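AMP-dependent synthetase and ligase (Xenorhabdus doucetiae, PDB 6QSR) probably acts, despite its ligase name, as the ApeI half of the ApeI:P dehydratase heterocomplex, which serves the dehydration step in aryl polyene pigment biosynthesis. Local coordinates at residues 1-5 against 46-51; 16-22 against 78-84. One frame throughout, in Å; residues are numbered along the deposited sequence.

Contact 1. Residues 1-5 against 46-51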
ATOM      1  N   MET A   1      10.672  -2.881  10.233  1.00 60.30           N
ATOM      2  CA  MET A   1       9.950  -2.217   9.105  1.00 55.05           C
ATOM      3  C   MET A   1      10.876  -1.501   8.109  1.00 47.34           C
ATOM      4  O   MET A   1      10.556  -1.446   6.923  1.00 40.83           O
ATOM      5  CB  MET A   1       8.843  -1.279   9.635  1.00 62.79           C
ATOM      6  CG  MET A   1       7.428  -1.667   9.203  1.00 66.79           C
ATOM      7  SD  MET A   1       6.752  -3.175   9.935  1.00 64.45           S
ATOM      8  CE  MET A   1       5.887  -3.892   8.539  1.00 51.26           C
ATOM      9  N   LYS A   2      12.010  -0.966   8.568  1.00 46.37           N
ATOM     10  CA  LYS A   2      12.987  -0.333   7.662  1.00 48.02           C
ATOM     11  C   LYS A   2      13.909  -1.378   7.017  1.00 41.42           C
ATOM     12  O   LYS A   2      14.299  -2.339   7.682  1.00 39.72           O
ATOM     13  CB  LYS A   2      13.839   0.713   8.397  1.00 57.95           C
ATOM     14  CG  LYS A   2      13.057   1.845   9.055  1.00 66.32           C
ATOM     15  CD  LYS A   2      12.335   2.745   8.051  1.00 69.47           C
ATOM     16  CE  LYS A   2      11.061   3.341   8.636  1.00 75.66           C
ATOM     17  NZ  LYS A   2      10.114   3.797   7.579  1.00 78.51           N
ATOM     18  N   PRO A   3      14.277  -1.191   5.729  1.00 36.69           N
ATOM     19  CA  PRO A   3      15.189  -2.133   5.094  1.00 36.18           C
ATOM     20  C   PRO A   3      16.651  -1.811   5.410  1.00 35.23           C
ATOM     21  O   PRO A   3      16.929  -0.841   6.110  1.00 32.97           O
ATOM     22  CB  PRO A   3      14.896  -1.936   3.610  1.00 38.03           C
ATOM     23  CG  PRO A   3      14.494  -0.506   3.499  1.00 38.03           C
ATOM     24  CD  PRO A   3      14.043  -0.029   4.855  1.00 38.16           C
ATOM     25  N   ILE A   4      17.572  -2.623   4.895  1.00 36.01           N
ATOM     26  CA  ILE A   4      18.999  -2.438   5.151  1.00 36.06           C
ATOM     27  C   ILE A   4      19.538  -1.360   4.214  1.00 32.95           C
ATOM     28  O   ILE A   4      19.430  -1.477   2.993  1.00 32.54           O
ATOM     29  CB  ILE A   4      19.784  -3.772   5.004  1.00 38.29           C
ATOM     30  CG1 ILE A   4      19.469  -4.683   6.198  1.00 40.74           C
ATOM     31  CG2 ILE A   4      21.289  -3.534   4.930  1.00 38.60           C
ATOM     32  CD1 ILE A   4      19.660  -6.152   5.918  1.00 44.12           C
ATOM     33  N   GLU A   5      20.119  -0.314   4.791  1.00 32.03           N
ATOM     34  CA  GLU A   5      20.667   0.785   4.003  1.00 33.88           C
ATOM     35  C   GLU A   5      22.136   0.514   3.695  1.00 34.17           C
ATOM     36  O   GLU A   5      22.962   0.457   4.605  1.00 34.41           O
ATOM     37  CB  GLU A   5      20.519   2.117   4.738  1.00 34.44           C
ATOM     38  CG  GLU A   5      20.805   3.309   3.844  1.00 34.54           C
ATOM     39  CD  GLU A   5      20.667   4.630   4.562  1.00 37.85           C
ATOM     40  OE1 GLU A   5      21.578   5.472   4.429  1.00 39.87           O
ATOM     41  OE2 GLU A   5      19.652   4.834   5.258  1.00 38.63           O
ATOM     42  N   ASP A  46       6.080   4.061   2.281  1.00 21.00           N
ATOM     43  CA  ASP A  46       6.499   4.245   3.675  1.00 20.00           C
ATOM     44  C   ASP A  46       7.950   4.748   3.771  1.00 19.33           C
ATOM     45  O   ASP A  46       8.217   5.713   4.474  1.00 18.17           O
ATOM     46  CB  ASP A  46       6.287   2.950   4.478  1.00 20.57           C
ATOM     47  CG  ASP A  46       6.375   3.161   5.983  1.00 22.25           C
ATOM     48  OD1 ASP A  46       5.484   3.817   6.558  1.00 23.27           O
ATOM     49  OD2 ASP A  46       7.324   2.651   6.603  1.00 25.77           O
ATOM     50  N   TRP A  47       8.868   4.132   3.021  1.00 19.27           N
ATOM     51  CA  TRP A  47      10.283   4.516   3.057  1.00 18.29           C
ATOM     52  C   TRP A  47      10.546   5.864   2.378  1.00 17.79           C
ATOM     53  O   TRP A  47      11.334   6.662   2.874  1.00 19.98           O
ATOM     54  CB  TRP A  47      11.166   3.425   2.433  1.00 18.48           C
ATOM     55  CG  TRP A  47      10.968   2.072   3.045  1.00 21.04           C
ATOM     56  CD1 TRP A  47      10.535   1.789   4.315  1.00 22.05           C
ATOM     57  CD2 TRP A  47      11.210   0.809   2.415  1.00 23.11           C
ATOM     58  NE1 TRP A  47      10.470   0.425   4.502  1.00 23.73           N
ATOM     59  CE2 TRP A  47      10.887  -0.199   3.355  1.00 24.97           C
ATOM     60  CE3 TRP A  47      11.659   0.431   1.143  1.00 23.80           C
ATOM     61  CZ2 TRP A  47      11.005  -1.568   3.061  1.00 26.35           C
ATOM     62  CZ3 TRP A  47      11.769  -0.937   0.850  1.00 25.28           C
ATOM     63  CH2 TRP A  47      11.439  -1.911   1.806  1.00 26.33           C
ATOM     64  N   VAL A  48       9.875   6.124   1.264  1.00 16.79           N
ATOM     65  CA  VAL A  48       9.900   7.453   0.647  1.00 17.69           C
ATOM     66  C   VAL A  48       9.560   8.525   1.686  1.00 17.65           C
ATOM     67  O   VAL A  48      10.289   9.507   1.834  1.00 18.08           O
ATOM     68  CB  VAL A  48       8.984   7.536  -0.595  1.00 17.66           C
ATOM     69  CG1 VAL A  48       8.756   8.982  -1.028  1.00 15.17           C
ATOM     70  CG2 VAL A  48       9.603   6.753  -1.743  1.00 20.22           C
ATOM     71  N   MET A  49       8.494   8.307   2.441  1.00 18.23           N
ATOM     72  CA  MET A  49       8.111   9.254   3.494  1.00 18.78           C
ATOM     73  C   MET A  49       9.137   9.368   4.634  1.00 19.76           C
ATOM     74  O   MET A  49       9.320  10.458   5.167  1.00 20.13           O
ATOM     75  CB  MET A  49       6.731   8.908   4.045  1.00 18.71           C
ATOM     76  CG  MET A  49       5.621   9.040   3.011  1.00 19.22           C
ATOM     77  SD  MET A  49       5.358  10.708   2.375  1.00 22.61           S
ATOM     78  CE  MET A  49       5.380  11.652   3.902  1.00 21.18           C
ATOM     79  N   HIS A  50       9.796   8.262   4.996  1.00 21.26           N
ATOM     80  CA  HIS A  50      10.832   8.275   6.043  1.00 23.88           C
ATOM     81  C   HIS A  50      12.038   9.121   5.643  1.00 22.54           C
ATOM     82  O   HIS A  50      12.492   9.960   6.413  1.00 21.43           O
ATOM     83  CB  HIS A  50      11.308   6.857   6.395  1.00 27.66           C
ATOM     84  CG  HIS A  50      12.535   6.831   7.259  1.00 32.33           C
ATOM     85  ND1 HIS A  50      12.519   7.201   8.587  1.00 32.56           N
ATOM     86  CD2 HIS A  50      13.822   6.515   6.974  1.00 35.30           C
ATOM     87  CE1 HIS A  50      13.738   7.095   9.087  1.00 34.82           C
ATOM     88  NE2 HIS A  50      14.547   6.680   8.129  1.00 35.39           N
ATOM     89  N   TYR A  51      12.560   8.877   4.444  1.00 22.92           N
ATOM     90  CA  TYR A  51      13.695   9.644   3.941  1.00 24.72           C
ATOM     91  C   TYR A  51      13.316  11.091   3.628  1.00 24.92           C
ATOM     92  O   TYR A  51      14.118  12.010   3.858  1.00 27.57           O
ATOM     93  CB  TYR A  51      14.330   8.947   2.734  1.00 26.24           C
ATOM     94  CG  TYR A  51      15.075   7.690   3.124  1.00 27.04           C
ATOM     95  CD1 TYR A  51      16.262   7.765   3.855  1.00 28.52           C
ATOM     96  CD2 TYR A  51      14.598   6.424   2.770  1.00 27.23           C
ATOM     97  CE1 TYR A  51      16.954   6.618   4.225  1.00 29.21           C
ATOM     98  CE2 TYR A  51      15.282   5.273   3.135  1.00 28.09           C
ATOM     99  CZ  TYR A  51      16.458   5.374   3.863  1.00 29.50           C
ATOM    100  OH  TYR A  51      17.144   4.240   4.225  1.00 30.59           O
TER
HETATM  101  O   HOH W   1       9.022   0.743   6.960  1.00 39.75           O
HETATM  102  O   HOH W   2       7.989   6.204   7.236  1.00 38.49           O
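In this hotdog fold the long helix 41-56 lies in the curve of an antiparallel sheet, and here nearly two turns of it meet the N-terminal residues leading into the edge strand 4-9. At the start of 46-51, D46 is buried and takes its charge partner from K2, whose long, flexible chain begins away from the helix yet brings NZ to 3.2 Å from D46 OD2 in a salt bridge. The other carboxylate oxygen, D46 OD1, accepts a hydrogen bond from W77 of the FabA/FabZ-type partner chain, so this acid serves both the N-terminus and the heterodimer interface. Water 1 adds a further link, donating to D46 OD2 and more weakly to the carbonyl of M1. W47 offers both a polar edge and a flat face: its NE1 donates to M1 O (3.1 Å), while P3, rigid and apolar, lies over the indole in a CH-pi contact, with CG 3.5 Å from the centroid of the six-membered ring. One turn on, the imidazole of H50 receives the aliphatic part of K2, CD standing 4.3 Å above the ring centroid. Y51 is mostly apolar and suits the buried side of the helix, but its hydroxyl needs a partner; E5, also salt-bridged to R8, supplies it, with Y51 OH donating to E5 OE2 at 2.8 Å.

Contact 2. Residues 16-22 against 78-84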
ATOM      1  N   ALA A  16      17.838  13.047  -2.820  1.00 24.08           N
ATOM      2  CA  ALA A  16      18.540  11.929  -2.184  1.00 23.42           C
ATOM      3  C   ALA A  16      18.514  10.688  -3.053  1.00 23.86           C
ATOM      4  O   ALA A  16      17.543  10.432  -3.765  1.00 21.72           O
ATOM      5  CB  ALA A  16      17.940  11.618  -0.821  1.00 25.01           C
ATOM      6  N   MET A  17      19.602   9.928  -2.969  1.00 26.55           N
ATOM      7  CA  MET A  17      19.751   8.649  -3.629  1.00 30.06           C
ATOM      8  C   MET A  17      20.116   7.673  -2.525  1.00 27.59           C
ATOM      9  O   MET A  17      21.070   7.917  -1.785  1.00 26.80           O
ATOM     10  CB  MET A  17      20.863   8.708  -4.670  1.00 38.03           C
ATOM     11  CG  MET A  17      20.379   9.015  -6.076  1.00 50.02           C
ATOM     12  SD  MET A  17      21.724   9.103  -7.277  1.00 65.22           S
ATOM     13  CE  MET A  17      22.428   7.456  -7.151  1.00 70.64           C
ATOM     14  N   ILE A  18      19.347   6.597  -2.395  1.00 26.29           N
ATOM     15  CA  ILE A  18      19.556   5.616  -1.327  1.00 26.83           C
ATOM     16  C   ILE A  18      19.598   4.227  -1.949  1.00 27.16           C
ATOM     17  O   ILE A  18      18.726   3.877  -2.747  1.00 23.98           O
ATOM     18  CB  ILE A  18      18.436   5.675  -0.256  1.00 27.67           C
ATOM     19  CG1 ILE A  18      18.216   7.106   0.268  1.00 30.00           C
ATOM     20  CG2 ILE A  18      18.770   4.788   0.931  1.00 26.77           C
ATOM     21  CD1 ILE A  18      16.998   7.791  -0.303  1.00 29.67           C
ATOM     22  N   GLN A  19      20.620   3.448  -1.592  1.00 27.76           N
ATOM     23  CA  GLN A  19      20.717   2.067  -2.024  1.00 28.67           C
ATOM     24  C   GLN A  19      20.242   1.188  -0.871  1.00 27.69           C
ATOM     25  O   GLN A  19      20.799   1.262   0.231  1.00 25.36           O
ATOM     26  CB  GLN A  19      22.145   1.723  -2.427  1.00 30.28           C
ATOM     27  CG  GLN A  19      22.307   0.321  -2.997  1.00 34.79           C
ATOM     28  CD  GLN A  19      23.667   0.103  -3.631  1.00 40.27           C
ATOM     29  OE1 GLN A  19      24.639   0.780  -3.294  1.00 43.38           O
ATOM     30  NE2 GLN A  19      23.739  -0.843  -4.555  1.00 43.75           N
ATOM     31  N   LEU A  20      19.217   0.373  -1.143  1.00 26.72           N
ATOM     32  CA  LEU A  20      18.542  -0.447  -0.138  1.00 26.75           C
ATOM     33  C   LEU A  20      18.562  -1.910  -0.512  1.00 25.51           C
ATOM     34  O   LEU A  20      18.429  -2.259  -1.683  1.00 25.97           O
ATOM     35  CB  LEU A  20      17.079  -0.033  -0.008  1.00 27.84           C
ATOM     36  CG  LEU A  20      16.813   1.417   0.368  1.00 25.02           C
ATOM     37  CD1 LEU A  20      15.315   1.661   0.352  1.00 27.17           C
ATOM     38  CD2 LEU A  20      17.407   1.734   1.729  1.00 24.00           C
ATOM     39  N   TYR A  21      18.672  -2.758   0.499  1.00 26.50           N
ATOM     40  CA  TYR A  21      18.676  -4.203   0.309  1.00 28.11           C
ATOM     41  C   TYR A  21      17.477  -4.815   1.039  1.00 25.58           C
ATOM     42  O   TYR A  21      17.222  -4.498   2.199  1.00 24.90           O
ATOM     43  CB  TYR A  21      19.988  -4.793   0.816  1.00 30.33           C
ATOM     44  CG  TYR A  21      19.981  -6.300   0.833  1.00 29.97           C
ATOM     45  CD1 TYR A  21      20.169  -7.026  -0.339  1.00 28.56           C
ATOM     46  CD2 TYR A  21      19.754  -7.001   2.018  1.00 30.71           C
ATOM     47  CE1 TYR A  21      20.145  -8.415  -0.328  1.00 28.16           C
ATOM     48  CE2 TYR A  21      19.735  -8.387   2.038  1.00 29.99           C
ATOM     49  CZ  TYR A  21      19.926  -9.089   0.863  1.00 28.74           C
ATOM     50  OH  TYR A  21      19.899 -10.471   0.882  1.00 29.67           O
ATOM     51  N   LEU A  22      16.759  -5.695   0.345  1.00 24.68           N
ATOM     52  CA  LEU A  22      15.595  -6.380   0.892  1.00 24.27           C
ATOM     53  C   LEU A  22      16.009  -7.735   1.464  1.00 27.25           C
ATOM     54  O   LEU A  22      16.330  -8.657   0.715  1.00 29.27           O
ATOM     55  CB  LEU A  22      14.534  -6.565  -0.196  1.00 20.90           C
ATOM     56  CG  LEU A  22      14.117  -5.303  -0.961  1.00 20.56           C
ATOM     57  CD1 LEU A  22      12.955  -5.619  -1.887  1.00 18.70           C
ATOM     58  CD2 LEU A  22      13.770  -4.189   0.008  1.00 22.19           C
ATOM     59  N   ASN A  78      16.605  -8.576  -3.625  1.00 29.40           N
ATOM     60  CA  ASN A  78      16.736  -7.427  -4.521  1.00 30.03           C
ATOM     61  C   ASN A  78      17.451  -6.271  -3.831  1.00 29.90           C
ATOM     62  O   ASN A  78      17.299  -6.051  -2.624  1.00 27.30           O
ATOM     63  CB  ASN A  78      15.377  -6.924  -5.019  1.00 30.22           C
ATOM     64  CG  ASN A  78      14.669  -7.895  -5.956  1.00 30.38           C
ATOM     65  OD1 ASN A  78      13.470  -7.756  -6.185  1.00 28.52           O
ATOM     66  ND2 ASN A  78      15.394  -8.867  -6.507  1.00 31.14           N
ATOM     67  N   THR A  79      18.245  -5.558  -4.622  1.00 30.40           N
ATOM     68  CA  THR A  79      18.844  -4.297  -4.226  1.00 30.28           C
ATOM     69  C   THR A  79      18.114  -3.226  -5.024  1.00 27.06           C
ATOM     70  O   THR A  79      17.897  -3.381  -6.233  1.00 26.64           O
ATOM     71  CB  THR A  79      20.355  -4.280  -4.511  1.00 32.43           C
ATOM     72  OG1 THR A  79      20.987  -5.294  -3.725  1.00 31.85           O
ATOM     73  CG2 THR A  79      20.975  -2.931  -4.150  1.00 34.10           C
ATOM     74  N   LEU A  80      17.711  -2.169  -4.326  1.00 25.38           N
ATOM     75  CA  LEU A  80      16.960  -1.066  -4.901  1.00 24.96           C
ATOM     76  C   LEU A  80      17.792   0.201  -4.861  1.00 23.60           C
ATOM     77  O   LEU A  80      18.567   0.411  -3.922  1.00 21.29           O
ATOM     78  CB  LEU A  80      15.676  -0.828  -4.093  1.00 26.63           C
ATOM     79  CG  LEU A  80      14.793  -2.034  -3.762  1.00 27.66           C
ATOM     80  CD1 LEU A  80      13.546  -1.592  -3.010  1.00 28.63           C
ATOM     81  CD2 LEU A  80      14.414  -2.788  -5.028  1.00 28.06           C
ATOM     82  N   LEU A  81      17.621   1.045  -5.877  1.00 24.11           N
ATOM     83  CA  LEU A  81      18.121   2.408  -5.851  1.00 25.76           C
ATOM     84  C   LEU A  81      16.902   3.322  -5.803  1.00 21.92           C
ATOM     85  O   LEU A  81      16.095   3.332  -6.733  1.00 21.27           O
ATOM     86  CB  LEU A  81      18.973   2.706  -7.090  1.00 31.65           C
ATOM     87  CG  LEU A  81      20.222   1.835  -7.280  1.00 38.92           C
ATOM     88  CD1 LEU A  81      20.928   2.178  -8.587  1.00 44.54           C
ATOM     89  CD2 LEU A  81      21.173   1.992  -6.102  1.00 41.85           C
ATOM     90  N   LEU A  82      16.771   4.060  -4.705  1.00 21.04           N
ATOM     91  CA  LEU A  82      15.648   4.979  -4.478  1.00 20.32           C
ATOM     92  C   LEU A  82      16.103   6.411  -4.694  1.00 20.76           C
ATOM     93  O   LEU A  82      16.987   6.876  -3.991  1.00 20.84           O
ATOM     94  CB  LEU A  82      15.126   4.820  -3.050  1.00 20.40           C
ATOM     95  CG  LEU A  82      14.055   5.802  -2.563  1.00 21.46           C
ATOM     96  CD1 LEU A  82      12.876   5.857  -3.521  1.00 22.09           C
ATOM     97  CD2 LEU A  82      13.618   5.416  -1.161  1.00 22.66           C
ATOM     98  N   LYS A  83      15.463   7.102  -5.635  1.00 21.82           N
ATOM     99  CA  LYS A  83      15.765   8.485  -5.980  1.00 23.28           C
ATOM    100  C   LYS A  83      14.552   9.304  -5.561  1.00 21.14           C
ATOM    101  O   LYS A  83      13.439   8.962  -5.948  1.00 17.23           O
ATOM    102  CB  LYS A  83      15.993   8.573  -7.491  1.00 29.87           C
ATOM    103  CG  LYS A  83      16.068   9.968  -8.110  1.00 41.41           C
ATOM    104  CD  LYS A  83      15.358   9.965  -9.462  1.00 50.58           C
ATOM    105  CE  LYS A  83      15.606  11.226 -10.272  1.00 59.21           C
ATOM    106  NZ  LYS A  83      15.466  10.926 -11.727  1.00 66.83           N
ATOM    107  N   ILE A  84      14.769  10.346  -4.753  1.00 21.01           N
ATOM    108  CA  ILE A  84      13.691  11.225  -4.267  1.00 22.76           C
ATOM    109  C   ILE A  84      14.067  12.681  -4.524  1.00 22.67           C
ATOM    110  O   ILE A  84      15.203  13.086  -4.257  1.00 22.75           O
ATOM    111  CB  ILE A  84      13.427  11.066  -2.746  1.00 24.01           C
ATOM    112  CG1 ILE A  84      13.120   9.614  -2.367  1.00 25.08           C
ATOM    113  CG2 ILE A  84      12.243  11.930  -2.325  1.00 25.98           C
ATOM    114  CD1 ILE A  84      13.291   9.326  -0.890  1.00 26.07           C
TER
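Strands 15-21 and 79-87 are antiparallel neighbours inside the sheet, and residues 16-22 and 78-84 make up most of the ladder between them, flanked by strand 4-9 beyond the first and strand 92-99 beyond the second. The axes of 16-21 and 79-84 come within 4.6 Å, their N-to-C directions 157° apart. Reciprocal bonds join the hydrogen-bonded pairs A16-I84, I18-L82 and L20-L80; in the last, L80 N donates to L20 O at 2.7 Å and L20 N to L80 O at 2.9 Å. Past the end of the strand L22 N still reaches N78 O (3.0 Å). The intervening non-hydrogen-bonded pairs bring CA-H...O contacts, such as Q19 CA to L80 O at 3.3 Å. Alternation of side chains gives the sheet the two unlike faces that a hotdog fold requires, one of them wrapped round its central helix. On that face stand A16, I18, L20, L80, L82 and I84, all apolar and buried: I18 CD1 lies 4.1 Å from I84 CD1, and Y51 of helix 41-56 rests on I18 and L20. L22 extends this apolar surface, its CD2 4.0 Å from L80 CD1. The opposite, more exposed face mixes polar, amphipathic and apolar residues, M17, Q19, Y21, T79, L81 and K83; apolar L81 is partly sheltered by Q19, whose CG lies 3.7 Å from L81 CD2.

How the contacts relate
The centres of contacts 1 and 2 are about 9 Å apart, and their segments alternate along the chain: 1-5, 16-22, 46-51, 78-84. Both reach the same sheet, in which strand 15-21 lies between strands 4-9 and 79-87, so contact 1 joins the sheet's edge to helix 41-56 and contact 2 joins the next two strands. They touch directly: I4 O lies 2.9 Å from Y21 N, a probable hydrogen bond, while W47 CH2 packs 3.7 Å from L22 CD2 and Y51 OH 3.5 Å from L20 CD2. Sheet and helix thus share one apolar core, and contact 1 also extends to the partner dehydratase chain through D46.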